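Long-range contacts in teichoic acid biosynthesis protein F (Staphylococcus epidermidis, PDB 3L7I), which is, by its name, a teichoic acid biosynthesis protein, and carries a domain of the GT-B clan of glycosyltransferase-like folds: residues Y577-M583 / N598-S604; V540-T546 / S616-D622. The contacts are given in a common frame with arbitrary orientation. Residues are numbered along the deposited sequence.

Contact 1 (Y577-M583 / N598-S604)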
# COMPACT_ATOMS: atom_id res chain seq x y z
N TYR A 577 52.00 -35.43 35.76
CA TYR A 577 50.92 -34.53 35.36
C TYR A 577 50.01 -35.05 34.26
O TYR A 577 50.36 -35.92 33.45
CB TYR A 577 51.49 -33.21 34.86
CG TYR A 577 52.10 -32.35 35.93
CD1 TYR A 577 51.33 -31.44 36.64
CD2 TYR A 577 53.46 -32.44 36.22
CE1 TYR A 577 51.90 -30.64 37.62
CE2 TYR A 577 54.04 -31.65 37.19
CZ TYR A 577 53.25 -30.75 37.89
OH TYR A 577 53.82 -29.96 38.87
N VAL A 578 48.83 -34.47 34.22
CA VAL A 578 47.99 -34.60 33.05
C VAL A 578 47.67 -33.16 32.63
O VAL A 578 47.53 -32.27 33.48
CB VAL A 578 46.78 -35.44 33.40
CG1 VAL A 578 45.60 -34.55 33.75
CG2 VAL A 578 46.48 -36.35 32.26
N ILE A 579 47.59 -32.88 31.33
CA ILE A 579 47.34 -31.49 30.91
C ILE A 579 45.99 -31.28 30.19
O ILE A 579 45.69 -31.97 29.20
CB ILE A 579 48.51 -30.95 30.07
CG1 ILE A 579 48.32 -29.47 29.79
CG2 ILE A 579 48.67 -31.72 28.76
CD1 ILE A 579 49.47 -28.92 28.93
N LEU A 580 45.17 -30.35 30.69
CA LEU A 580 43.88 -30.08 30.05
C LEU A 580 43.99 -28.97 29.02
O LEU A 580 44.39 -27.85 29.35
CB LEU A 580 42.82 -29.71 31.09
CG LEU A 580 42.69 -30.65 32.29
CD1 LEU A 580 41.53 -30.29 33.18
CD2 LEU A 580 42.58 -32.07 31.78
N LEU A 581 43.67 -29.28 27.76
CA LEU A 581 43.75 -28.29 26.69
C LEU A 581 42.39 -27.66 26.42
O LEU A 581 41.46 -28.32 25.91
CB LEU A 581 44.29 -28.92 25.41
CG LEU A 581 45.58 -29.74 25.49
CD1 LEU A 581 45.94 -30.33 24.13
CD2 LEU A 581 46.75 -28.93 26.03
N ARG A 582 42.25 -26.38 26.77
CA ARG A 582 41.03 -25.64 26.49
C ARG A 582 41.24 -24.67 25.35
O ARG A 582 41.68 -23.54 25.55
CB ARG A 582 40.57 -24.90 27.75
CG ARG A 582 39.40 -23.96 27.50
CD ARG A 582 38.36 -24.00 28.61
NE ARG A 582 37.31 -24.93 28.27
CZ ARG A 582 36.02 -24.62 28.23
NH1 ARG A 582 35.60 -23.40 28.55
NH2 ARG A 582 35.14 -25.55 27.90
N MET A 583 40.88 -25.10 24.14
CA MET A 583 41.15 -24.32 22.94
C MET A 583 39.89 -23.75 22.30
O MET A 583 38.80 -24.22 22.58
CB MET A 583 41.81 -25.23 21.91
CG MET A 583 42.66 -26.32 22.55
SD MET A 583 44.18 -25.56 23.11
CE MET A 583 45.02 -25.41 21.53
N ASN A 598 45.52 -40.10 27.84
CA ASN A 598 45.75 -40.13 29.29
C ASN A 598 46.81 -39.14 29.74
O ASN A 598 47.15 -39.09 30.92
CB ASN A 598 46.15 -41.53 29.76
CG ASN A 598 45.03 -42.54 29.60
OD1 ASN A 598 43.87 -42.25 29.90
ND2 ASN A 598 45.38 -43.74 29.13
N PHE A 599 47.34 -38.38 28.78
CA PHE A 599 48.27 -37.32 29.13
C PHE A 599 47.67 -35.95 28.86
O PHE A 599 47.53 -35.16 29.76
CB PHE A 599 49.63 -37.45 28.44
CG PHE A 599 50.50 -36.25 28.64
CD1 PHE A 599 50.75 -35.78 29.92
CD2 PHE A 599 51.02 -35.56 27.57
CE1 PHE A 599 51.52 -34.66 30.12
CE2 PHE A 599 51.79 -34.45 27.76
CZ PHE A 599 52.04 -34.00 29.04
N ALA A 600 47.35 -35.69 27.59
CA ALA A 600 46.71 -34.45 27.18
C ALA A 600 45.27 -34.70 26.75
O ALA A 600 45.02 -35.37 25.75
CB ALA A 600 47.50 -33.77 26.07
N ILE A 601 44.33 -34.17 27.53
CA ILE A 601 42.91 -34.40 27.30
C ILE A 601 42.31 -33.14 26.70
O ILE A 601 42.55 -32.04 27.20
CB ILE A 601 42.16 -34.62 28.63
CG1 ILE A 601 43.07 -35.27 29.69
CG2 ILE A 601 40.87 -35.36 28.40
CD1 ILE A 601 43.69 -36.58 29.29
N ASP A 602 41.50 -33.28 25.65
CA ASP A 602 40.87 -32.11 25.07
C ASP A 602 39.63 -31.79 25.86
O ASP A 602 38.75 -32.63 26.03
CB ASP A 602 40.50 -32.33 23.61
CG ASP A 602 40.02 -31.06 22.95
OD1 ASP A 602 39.63 -30.15 23.69
OD2 ASP A 602 40.05 -30.97 21.71
N VAL A 603 39.55 -30.56 26.34
CA VAL A 603 38.50 -30.21 27.27
C VAL A 603 37.75 -28.96 26.80
O VAL A 603 37.13 -28.25 27.59
CB VAL A 603 39.11 -30.05 28.66
CG1 VAL A 603 39.80 -28.70 28.80
CG2 VAL A 603 38.07 -30.25 29.73
N SER A 604 37.79 -28.73 25.48
CA SER A 604 37.33 -27.49 24.86
C SER A 604 35.82 -27.38 24.82
O SER A 604 35.27 -26.29 24.75
CB SER A 604 37.84 -27.38 23.43
OG SER A 604 39.24 -27.53 23.37
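Parallel strands pair through staggered backbone hydrogen bonds, as 577-583 and 598-604 do. I579 bonds to this neighbour through both N and O, its N to F599 O at 2.8 Å and its O to I601 N at 3.1 Å; L581 repeats the pattern, its N meeting I601 O at 3.0 Å and its O meeting V603 N at 3.0 Å. Apolar packing covers both faces. On one, I579 CG2 touches A600 CB (3.6 Å) and makes a CH-pi contact with the F599 ring, 4.3 Å from its centroid; this ring also stacks on Y570. On the other, L580 CD2 lies 3.9 Å from I601 CG1. Polar side chains finish the C-terminal end. D602 OD1 accepts from S604 N (2.9 Å), an Asx turn, and from S604 OG (2.7 Å), while S604 OG accepts from M583 N (3.0 Å). R582 NE and NH2 add weak bonds to V603 O, both 3.4 Å. With helix 585-588 between them, strands 577-581 and 600-602 form a beta-alpha-beta unit at the edge of a Rossmann-like parallel sheet.

Contact 2 (V540-T546 / S616-D622)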
# COMPACT_ATOMS: atom_id res chain seq x y z
N VAL A 540 47.37 -31.77 37.86
CA VAL A 540 46.63 -31.31 36.69
C VAL A 540 46.97 -29.90 36.21
O VAL A 540 46.68 -28.91 36.90
CB VAL A 540 45.12 -31.40 36.95
CG1 VAL A 540 44.34 -30.69 35.86
CG2 VAL A 540 44.71 -32.84 37.08
N ILE A 541 47.57 -29.81 35.02
CA ILE A 541 47.81 -28.52 34.38
C ILE A 541 46.66 -28.20 33.41
O ILE A 541 46.16 -29.09 32.69
CB ILE A 541 49.17 -28.53 33.62
CG1 ILE A 541 50.33 -28.68 34.59
CG2 ILE A 541 49.38 -27.26 32.86
CD1 ILE A 541 51.58 -29.17 33.92
N MET A 542 46.22 -26.94 33.41
CA MET A 542 45.26 -26.47 32.40
C MET A 542 45.88 -25.43 31.50
O MET A 542 46.57 -24.53 31.96
CB MET A 542 44.01 -25.88 33.03
CG MET A 542 42.77 -26.22 32.23
SD MET A 542 41.49 -24.95 32.21
CE MET A 542 42.02 -23.97 33.60
N TYR A 543 45.62 -25.54 30.21
CA TYR A 543 46.24 -24.64 29.25
C TYR A 543 45.16 -23.96 28.43
O TYR A 543 44.40 -24.63 27.74
CB TYR A 543 47.17 -25.42 28.34
CG TYR A 543 47.86 -24.60 27.30
CD1 TYR A 543 48.30 -23.31 27.58
CD2 TYR A 543 48.11 -25.11 26.05
CE1 TYR A 543 48.94 -22.55 26.61
CE2 TYR A 543 48.75 -24.37 25.09
CZ TYR A 543 49.17 -23.10 25.37
OH TYR A 543 49.81 -22.39 24.37
N ALA A 544 45.06 -22.65 28.48
CA ALA A 544 43.97 -22.00 27.78
C ALA A 544 44.41 -20.71 27.12
O ALA A 544 44.27 -19.62 27.68
CB ALA A 544 42.83 -21.75 28.73
N PRO A 545 44.94 -20.83 25.90
CA PRO A 545 45.50 -19.72 25.12
C PRO A 545 44.40 -19.01 24.36
O PRO A 545 43.48 -19.67 23.87
CB PRO A 545 46.38 -20.44 24.10
CG PRO A 545 46.12 -21.93 24.27
CD PRO A 545 44.95 -22.09 25.16
N THR A 546 44.48 -17.70 24.23
CA THR A 546 43.50 -17.03 23.37
C THR A 546 43.68 -17.37 21.90
O THR A 546 44.76 -17.80 21.47
CB THR A 546 43.55 -15.51 23.48
OG1 THR A 546 44.92 -15.09 23.56
CG2 THR A 546 42.77 -15.04 24.69
N SER A 616 42.28 -27.80 38.85
CA SER A 616 43.58 -27.49 38.23
C SER A 616 44.63 -27.03 39.23
O SER A 616 44.39 -26.06 39.97
CB SER A 616 43.44 -26.42 37.16
OG SER A 616 42.72 -26.87 36.04
N ASP A 617 45.79 -27.69 39.22
CA ASP A 617 46.90 -27.33 40.09
C ASP A 617 47.63 -26.08 39.63
O ASP A 617 48.31 -25.44 40.42
CB ASP A 617 47.86 -28.50 40.23
CG ASP A 617 47.23 -29.68 40.96
OD1 ASP A 617 47.05 -29.61 42.21
OD2 ASP A 617 46.91 -30.68 40.27
N CYS A 618 47.51 -25.76 38.35
CA CYS A 618 47.98 -24.48 37.84
C CYS A 618 47.29 -24.16 36.53
O CYS A 618 46.66 -25.04 35.94
CB CYS A 618 49.50 -24.47 37.65
SG CYS A 618 50.14 -25.59 36.37
N LEU A 619 47.41 -22.91 36.09
CA LEU A 619 46.84 -22.43 34.83
C LEU A 619 47.96 -21.99 33.89
O LEU A 619 48.88 -21.28 34.31
CB LEU A 619 45.93 -21.23 35.10
CG LEU A 619 44.70 -21.19 34.19
CD1 LEU A 619 44.03 -19.82 34.19
CD2 LEU A 619 45.06 -21.61 32.79
N ILE A 620 47.90 -22.39 32.63
CA ILE A 620 48.80 -21.76 31.67
C ILE A 620 47.93 -21.02 30.68
O ILE A 620 46.99 -21.59 30.11
CB ILE A 620 49.67 -22.77 30.91
CG1 ILE A 620 50.41 -23.67 31.89
CG2 ILE A 620 50.67 -22.04 30.01
CD1 ILE A 620 51.31 -24.65 31.20
N THR A 621 48.22 -19.74 30.50
CA THR A 621 47.44 -18.93 29.60
C THR A 621 48.35 -17.87 28.95
O THR A 621 49.58 -17.98 29.04
CB THR A 621 46.26 -18.33 30.34
OG1 THR A 621 45.38 -17.73 29.40
CG2 THR A 621 46.73 -17.29 31.36
N ASP A 622 47.77 -16.88 28.27
CA ASP A 622 48.58 -15.78 27.75
C ASP A 622 47.94 -14.41 27.93
O ASP A 622 48.33 -13.68 28.83
CB ASP A 622 48.98 -16.01 26.29
CG ASP A 622 47.85 -16.52 25.46
OD1 ASP A 622 47.95 -17.67 25.00
OD2 ASP A 622 46.85 -15.80 25.27
O HOH W 1 49.88 -19.71 25.07
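Side chains of 540-546 and 616-622 interlock on both faces of a parallel strand pair whose axes approach to 4.7 Å. On one face I541 straddles its neighbours: CG1 rests on C618 SG and CG2 on I620 CD1, both at 3.6 Å. I620 in turn fits between I541 and Y543, its CG2 lying 3.6 Å from Y543 CD1. On the reverse face the M542 side chain lies between S616 and L619, with CB 3.4 Å from S616 OG, whose hydroxyl is hydrogen-bonded to L612 O, and CE 3.9 Å from L619 CG. Backbone bonds such as M542 O to I620 N (2.6 Å) and A544 N to I620 O (2.7 Å) hold this fit in place. At the C-terminal end D622 OD2 takes both T546 OG1 (2.7 Å) and T546 N (3.2 Å); D622 OD1 forms a salt bridge with R548 and meets a water shared with Y543 OH. Helix 670-677 covers the I541 and I620 face through L673 and L677, while strands 577-581 and 637-640 flank the pair within the sheet.

Contacts 1 and 2 illustrate how a Rossmann-like sheet grows outward from a central strand. Their centres are about 9 Å apart, and both lie in one six-stranded parallel sheet, in the order 600-602, 577-581, 539-543, 618-621, 637-640, 666-667. The two pairs join where L580 N approaches I541 O (2.6 Å) and L580 O approaches Y543 N (2.7 Å), both probable hydrogen bonds. Along the chain contact 1 is nested within contact 2: the path runs from 539-543 outward to 577-581 and 600-602, then returns through helix 609-614 to 618-621 on the other flank. This switch from one side of the first strand to the other, giving the strand order 3-2-1-4-5-6, is the classic Rossmann-type topology, consistent with a GT-B domain.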